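Local coordinates for ATP-dependent DNA helicase (Mycobacterium smegmatis, PDB 5V9X), which probably uses ATP hydrolysis to translocate 3'-to-5' along single-stranded DNA and unwind RNA:DNA hybrids, at residues 713-721 against 754-765. Numbering follows the deposited sequence.
Sequences LALAVGRRL and LFVFDADEIEPI
Arg720 reaches from helix 713-721 across the ring of Phe757 to the backbone carbonyl of Val756. Its CB leaves the helix toward the loop; beyond it the chain runs extended from CG to NE. CG grazes Phe757 CZ at the ring's rim and Arg720 CD comes to 3.8 Å from Phe757 CZ. Arg720 NE already lies over Phe757 CE2 and CZ, and from there the guanidinium stacks flat on the ring, planes 8° apart, with Arg720 CZ 3.6 Å from the centroid of the Phe757 ring, a cation-pi contact over the face. At the tip, NH1 and NH2 both point end-on at one acceptor, Arg720 NH2 at 3.1 Å from Val756 O; both bonds are bent, and only NH1 lies in the carbonyl plane. Stack and fork together fix the rotation of the group. Glu761 OE1, which accepts the N-H of Asp758 on its anti lone pair, is 4.1 Å from Arg720 NH1, short of a salt bridge but probably favourable. The opposite face of the Phe757 ring takes Ala716 CB as a CH-pi contact, 3.9 Å from the centroid. Ala716 also meets Ile765 CG2, while Arg719 passes Ile765 with its CD and ends in a salt bridge to Glu769. Val717 divides its branches: CG1, anti to the backbone N (chi1 174°), packs on Leu754, and CG2 on Phe755, whose ring continues onto strands 697-702 and 737-742. The two helix segments cross at 91°, an orthogonal alpha-alpha packing bridged by the loop leading into the second helix, within the DEAD/H-associated region of this Lhr-type helicase.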
loop_
_atom_site.group_PDB
_atom_site.type_symbol
_atom_site.label_atom_id
_atom_site.label_comp_id
_atom_site.label_asym_id
_atom_site.label_seq_id
_atom_site.Cartn_x
_atom_site.Cartn_y
_atom_site.Cartn_z
ATOM N N LEU A 713 -1.381 -1.954 -22.623
ATOM C CA LEU A 713 -0.988 -1.456 -23.937
ATOM C C LEU A 713 0.126 -2.301 -24.539
ATOM O O LEU A 713 0.151 -2.508 -25.758
ATOM C CB LEU A 713 -0.562 0.010 -23.844
ATOM C CG LEU A 713 -0.158 0.673 -25.165
ATOM C CD1 LEU A 713 -1.243 0.491 -26.212
ATOM C CD2 LEU A 713 0.147 2.147 -24.960
ATOM N N ALA A 714 1.042 -2.806 -23.708
ATOM C CA ALA A 714 2.077 -3.701 -24.211
ATOM C C ALA A 714 1.488 -5.015 -24.708
ATOM O O ALA A 714 1.995 -5.590 -25.678
ATOM C CB ALA A 714 3.123 -3.958 -23.126
ATOM N N LEU A 715 0.427 -5.505 -24.059
ATOM C CA LEU A 715 -0.263 -6.692 -24.556
ATOM C C LEU A 715 -0.782 -6.472 -25.969
ATOM O O LEU A 715 -0.642 -7.345 -26.834
ATOM C CB LEU A 715 -1.421 -7.058 -23.626
ATOM C CG LEU A 715 -1.105 -7.499 -22.199
ATOM C CD1 LEU A 715 -2.390 -7.655 -21.405
ATOM C CD2 LEU A 715 -0.322 -8.798 -22.210
ATOM N N ALA A 716 -1.389 -5.310 -26.221
ATOM C CA ALA A 716 -1.934 -5.024 -27.542
ATOM C C ALA A 716 -0.824 -4.897 -28.577
ATOM O O ALA A 716 -0.925 -5.445 -29.680
ATOM C CB ALA A 716 -2.777 -3.751 -27.493
ATOM N N VAL A 717 0.245 -4.171 -28.236
ATOM C CA VAL A 717 1.386 -4.045 -29.139
ATOM C C VAL A 717 1.997 -5.411 -29.420
ATOM O O VAL A 717 2.378 -5.717 -30.557
ATOM C CB VAL A 717 2.425 -3.071 -28.549
ATOM C CG1 VAL A 717 3.681 -3.043 -29.402
ATOM C CG2 VAL A 717 1.832 -1.674 -28.421
ATOM N N GLY A 718 2.098 -6.254 -28.389
ATOM C CA GLY A 718 2.656 -7.583 -28.584
ATOM C C GLY A 718 1.857 -8.407 -29.572
ATOM O O GLY A 718 2.418 -9.041 -30.469
ATOM N N ARG A 719 0.529 -8.405 -29.421
ATOM C CA ARG A 719 -0.335 -9.128 -30.351
ATOM C C ARG A 719 -0.087 -8.685 -31.785
ATOM O O ARG A 719 0.084 -9.515 -32.685
ATOM C CB ARG A 719 -1.803 -8.916 -29.975
ATOM C CG ARG A 719 -2.785 -9.664 -30.864
ATOM C CD ARG A 719 -4.208 -9.185 -30.645
ATOM N NE ARG A 719 -5.187 -10.119 -31.191
ATOM C CZ ARG A 719 -5.917 -10.949 -30.453
ATOM N NH1 ARG A 719 -5.785 -10.956 -29.133
ATOM N NH2 ARG A 719 -6.785 -11.767 -31.033
ATOM N N ARG A 720 -0.054 -7.371 -32.015
ATOM C CA ARG A 720 0.196 -6.855 -33.355
ATOM C C ARG A 720 1.600 -7.195 -33.834
ATOM O O ARG A 720 1.797 -7.536 -35.007
ATOM C CB ARG A 720 -0.003 -5.344 -33.377
ATOM C CG ARG A 720 -1.251 -4.888 -34.078
ATOM C CD ARG A 720 -1.131 -3.418 -34.365
ATOM N NE ARG A 720 -2.427 -2.762 -34.414
ATOM C CZ ARG A 720 -2.604 -1.472 -34.158
ATOM N NH1 ARG A 720 -3.815 -0.938 -34.223
ATOM N NH2 ARG A 720 -1.565 -0.720 -33.824
ATOM N N LEU A 721 2.588 -7.090 -32.944
ATOM C CA LEU A 721 3.978 -7.296 -33.336
ATOM C C LEU A 721 4.185 -8.690 -33.918
ATOM O O LEU A 721 4.824 -8.851 -34.965
ATOM C CB LEU A 721 4.890 -7.064 -32.132
ATOM C CG LEU A 721 6.172 -6.262 -32.355
ATOM C CD1 LEU A 721 5.906 -5.042 -33.222
ATOM C CD2 LEU A 721 6.748 -5.842 -31.015
ATOM N N LEU A 754 2.187 1.844 -34.361
ATOM C CA LEU A 754 2.232 0.574 -33.645
ATOM C C LEU A 754 1.518 0.667 -32.302
ATOM O O LEU A 754 0.854 -0.285 -31.875
ATOM C CB LEU A 754 3.690 0.152 -33.457
ATOM C CG LEU A 754 4.011 -1.092 -32.629
ATOM C CD1 LEU A 754 3.354 -2.322 -33.227
ATOM C CD2 LEU A 754 5.515 -1.277 -32.538
ATOM N N PHE A 755 1.634 1.808 -31.625
ATOM C CA PHE A 755 1.043 1.976 -30.305
ATOM C C PHE A 755 -0.407 2.438 -30.345
ATOM O O PHE A 755 -1.124 2.257 -29.354
ATOM C CB PHE A 755 1.867 2.975 -29.485
ATOM C CG PHE A 755 3.322 2.613 -29.374
ATOM C CD1 PHE A 755 3.750 1.675 -28.446
ATOM C CD2 PHE A 755 4.264 3.211 -30.198
ATOM C CE1 PHE A 755 5.091 1.339 -28.345
ATOM C CE2 PHE A 755 5.605 2.879 -30.100
ATOM C CZ PHE A 755 6.019 1.943 -29.172
ATOM N N VAL A 756 -0.856 3.015 -31.457
ATOM C CA VAL A 756 -2.177 3.631 -31.527
ATOM C C VAL A 756 -3.221 2.573 -31.855
ATOM O O VAL A 756 -3.076 1.814 -32.820
ATOM C CB VAL A 756 -2.191 4.758 -32.570
ATOM C CG1 VAL A 756 -3.570 5.398 -32.646
ATOM C CG2 VAL A 756 -1.131 5.789 -32.236
ATOM N N PHE A 757 -4.283 2.526 -31.051
ATOM C CA PHE A 757 -5.400 1.618 -31.255
ATOM C C PHE A 757 -6.708 2.393 -31.171
ATOM O O PHE A 757 -6.771 3.486 -30.602
ATOM C CB PHE A 757 -5.408 0.485 -30.219
ATOM C CG PHE A 757 -4.351 -0.558 -30.444
ATOM C CD1 PHE A 757 -3.026 -0.309 -30.119
ATOM C CD2 PHE A 757 -4.684 -1.798 -30.965
ATOM C CE1 PHE A 757 -2.053 -1.271 -30.324
ATOM C CE2 PHE A 757 -3.717 -2.765 -31.170
ATOM C CZ PHE A 757 -2.401 -2.501 -30.850
ATOM N N ASP A 758 -7.760 1.810 -31.744
ATOM C CA ASP A 758 -9.089 2.391 -31.623
ATOM C C ASP A 758 -9.637 2.167 -30.218
ATOM O O ASP A 758 -9.326 1.171 -29.559
ATOM C CB ASP A 758 -10.035 1.790 -32.662
ATOM C CG ASP A 758 -9.850 2.395 -34.043
ATOM O OD1 ASP A 758 -9.702 3.633 -34.139
ATOM O OD2 ASP A 758 -9.850 1.634 -35.034
ATOM N N ALA A 759 -10.458 3.117 -29.759
ATOM C CA ALA A 759 -10.971 3.057 -28.393
ATOM C C ALA A 759 -11.796 1.798 -28.161
ATOM O O ALA A 759 -11.694 1.167 -27.103
ATOM C CB ALA A 759 -11.798 4.306 -28.087
ATOM N N ASP A 760 -12.615 1.410 -29.141
ATOM C CA ASP A 760 -13.416 0.196 -29.025
ATOM C C ASP A 760 -12.623 -1.068 -29.326
ATOM O O ASP A 760 -13.149 -2.170 -29.142
ATOM C CB ASP A 760 -14.629 0.276 -29.955
ATOM C CG ASP A 760 -14.247 0.588 -31.388
ATOM O OD1 ASP A 760 -13.266 1.334 -31.592
ATOM O OD2 ASP A 760 -14.925 0.087 -32.311
ATOM N N GLU A 761 -11.379 -0.938 -29.781
ATOM C CA GLU A 761 -10.513 -2.081 -30.036
ATOM C C GLU A 761 -9.783 -2.557 -28.785
ATOM O O GLU A 761 -9.372 -3.722 -28.728
ATOM C CB GLU A 761 -9.486 -1.710 -31.115
ATOM C CG GLU A 761 -9.065 -2.837 -32.045
ATOM C CD GLU A 761 -8.093 -2.361 -33.115
ATOM O OE1 GLU A 761 -7.820 -1.143 -33.172
ATOM O OE2 GLU A 761 -7.601 -3.202 -33.896
ATOM N N ILE A 762 -9.637 -1.686 -27.786
ATOM C CA ILE A 762 -8.726 -1.940 -26.672
ATOM C C ILE A 762 -9.237 -3.076 -25.795
ATOM O O ILE A 762 -8.590 -4.122 -25.670
ATOM C CB ILE A 762 -8.512 -0.658 -25.849
ATOM C CG1 ILE A 762 -7.592 0.303 -26.604
ATOM C CG2 ILE A 762 -7.940 -0.990 -24.485
ATOM C CD1 ILE A 762 -6.173 -0.191 -26.739
ATOM N N GLU A 763 -10.398 -2.880 -25.167
ATOM C CA GLU A 763 -10.863 -3.818 -24.145
ATOM C C GLU A 763 -10.988 -5.259 -24.637
ATOM O O GLU A 763 -10.630 -6.171 -23.870
ATOM C CB GLU A 763 -12.190 -3.319 -23.558
ATOM C CG GLU A 763 -12.788 -4.238 -22.508
ATOM C CD GLU A 763 -13.644 -3.498 -21.499
ATOM O OE1 GLU A 763 -13.451 -2.273 -21.342
ATOM O OE2 GLU A 763 -14.507 -4.139 -20.862
ATOM N N PRO A 764 -11.461 -5.545 -25.857
ATOM C CA PRO A 764 -11.457 -6.950 -26.302
ATOM C C PRO A 764 -10.060 -7.529 -26.439
ATOM O O PRO A 764 -9.832 -8.676 -26.034
ATOM C CB PRO A 764 -12.183 -6.890 -27.652
ATOM C CG PRO A 764 -12.988 -5.649 -27.599
ATOM C CD PRO A 764 -12.167 -4.680 -26.817
ATOM N N ILE A 765 -9.122 -6.765 -27.002
ATOM C CA ILE A 765 -7.753 -7.252 -27.178
ATOM C C ILE A 765 -7.145 -7.631 -25.833
ATOM O O ILE A 765 -6.599 -8.729 -25.665
ATOM C CB ILE A 765 -6.899 -6.197 -27.902
ATOM C CG1 ILE A 765 -7.288 -6.100 -29.377
ATOM C CG2 ILE A 765 -5.416 -6.510 -27.753
ATOM C CD1 ILE A 765 -6.616 -4.956 -30.106
#